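Local atomic coordinates of pyruvate kinase (Pyrobaculum aerophilum, PDB entry 3QTG), a protein that catalyses the last step of glycolysis, the metal-dependent interconversion of phosphoenolpyruvate plus ADP with pyruvate plus ATP. Residues D248-V252 / D317-L321. Sequence-based numbering, arbitrary orientation.
Sequences DYVVV and DSLWL
Inside the closed eight-stranded parallel barrel of pyruvate kinase, a TIM barrel, the sixth and eighth strands meet through their inward-pointing side chains. Residues 249-252 and 318-321 are extended, each preceded by a non-extended aspartate, Asp248 (phi/psi -97/-22) and Asp317 (-70/-40). Strand 284-287 runs between them, so the axes of 249-252 and 318-321 stay 9.1 Å apart at their closest, with a crossing angle of -52°. The CA atoms of Tyr249 and Asp317 lie 9.6 Å apart, those of Val251 and Ser318 9.2 Å.

Tyr249, Trp320 and Val251 supply most of the 201 Å² buried, and all three point their CA-to-CB bonds toward the opposing strand. Tyr249 (chi1 t) extends its phenol to the start of the eighth strand, where Ser318 (chi1 p) places OG near the plane of the ring and donates from it to Tyr249 OH at 2.6 Å. Trp320 (chi1 m, chi2 13°) sends its indole into the barrel with its NE1 edge turned toward Ser318, so that Trp320 NE1 donates to Ser318 OG at 3.0 Å. Two residues further along its strand from Tyr249, Val251 packs on the indole, with Val251 CG2 3.7 Å from Trp320 CH2 and CG1 over one ring face. Trp320 also approaches Arg46, a probable substrate-binding residue, and Val251 approaches Lys230, the probable transition-state stabiliser. Ser318 OG thus accepts from the indole and donates to the phenol, which bonds on to Ile414 O, so these polar groups are satisfied within a largely apolar contact.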
# COMPACT_ATOMS: atom_id res chain seq x y z
N ASP A 248 3.48 28.93 -15.92
CA ASP A 248 4.79 28.29 -15.97
C ASP A 248 5.32 28.14 -14.54
O ASP A 248 6.17 27.30 -14.29
CB ASP A 248 5.78 29.09 -16.83
CG ASP A 248 5.29 29.27 -18.27
OD1 ASP A 248 4.50 28.43 -18.75
OD2 ASP A 248 5.69 30.26 -18.91
N TYR A 249 4.80 28.96 -13.63
CA TYR A 249 5.29 29.06 -12.26
C TYR A 249 4.14 29.69 -11.47
O TYR A 249 3.48 30.60 -11.97
CB TYR A 249 6.51 29.96 -12.22
CG TYR A 249 7.50 29.67 -11.11
CD1 TYR A 249 8.77 29.16 -11.41
CD2 TYR A 249 7.18 29.92 -9.76
CE1 TYR A 249 9.70 28.87 -10.40
CE2 TYR A 249 8.13 29.64 -8.74
CZ TYR A 249 9.37 29.12 -9.08
OH TYR A 249 10.31 28.85 -8.11
N VAL A 250 3.89 29.19 -10.26
CA VAL A 250 2.82 29.69 -9.42
C VAL A 250 3.44 30.38 -8.22
O VAL A 250 4.49 29.94 -7.74
CB VAL A 250 1.82 28.56 -8.96
CG1 VAL A 250 0.69 29.13 -8.08
CG2 VAL A 250 1.23 27.81 -10.18
N VAL A 251 2.81 31.47 -7.77
CA VAL A 251 3.28 32.28 -6.64
C VAL A 251 2.13 32.54 -5.65
O VAL A 251 1.09 33.07 -6.04
CB VAL A 251 3.88 33.63 -7.12
CG1 VAL A 251 4.59 34.37 -5.99
CG2 VAL A 251 4.85 33.40 -8.27
N VAL A 252 2.31 32.12 -4.39
CA VAL A 252 1.41 32.51 -3.31
C VAL A 252 1.83 33.91 -2.81
O VAL A 252 2.89 34.08 -2.18
CB VAL A 252 1.42 31.48 -2.12
CG1 VAL A 252 0.46 31.91 -0.98
CG2 VAL A 252 1.09 30.09 -2.59
N ASP A 317 9.29 25.24 -4.34
CA ASP A 317 10.53 25.43 -5.09
C ASP A 317 11.35 26.60 -4.56
O ASP A 317 12.58 26.55 -4.56
CB ASP A 317 10.29 25.73 -6.58
CG ASP A 317 9.62 24.60 -7.32
OD1 ASP A 317 10.30 23.94 -8.16
OD2 ASP A 317 8.42 24.40 -7.10
N SER A 318 10.67 27.69 -4.20
CA SER A 318 11.35 28.93 -3.76
C SER A 318 10.57 29.78 -2.74
O SER A 318 9.33 29.65 -2.60
CB SER A 318 11.79 29.79 -4.96
OG SER A 318 10.70 30.06 -5.84
N LEU A 319 11.32 30.64 -2.04
CA LEU A 319 10.78 31.64 -1.12
C LEU A 319 11.31 33.01 -1.54
O LEU A 319 12.50 33.18 -1.80
CB LEU A 319 11.14 31.35 0.35
CG LEU A 319 10.73 29.99 0.97
CD1 LEU A 319 11.43 29.75 2.29
CD2 LEU A 319 9.23 29.85 1.17
N TRP A 320 10.40 33.99 -1.63
CA TRP A 320 10.74 35.29 -2.17
C TRP A 320 10.64 36.34 -1.06
O TRP A 320 9.57 36.57 -0.53
CB TRP A 320 9.76 35.66 -3.29
CG TRP A 320 9.78 34.77 -4.51
CD1 TRP A 320 10.38 33.54 -4.65
CD2 TRP A 320 9.16 35.05 -5.77
NE1 TRP A 320 10.18 33.05 -5.92
CE2 TRP A 320 9.44 33.97 -6.63
CE3 TRP A 320 8.43 36.14 -6.27
CZ2 TRP A 320 8.98 33.93 -7.96
CZ3 TRP A 320 7.97 36.09 -7.58
CH2 TRP A 320 8.24 34.99 -8.41
N LEU A 321 11.76 36.96 -0.73
CA LEU A 321 11.74 38.13 0.14
C LEU A 321 11.39 39.37 -0.66
O LEU A 321 11.86 39.54 -1.79
CB LEU A 321 13.11 38.32 0.81
CG LEU A 321 13.67 37.14 1.62
CD1 LEU A 321 15.00 37.50 2.30
CD2 LEU A 321 12.66 36.65 2.65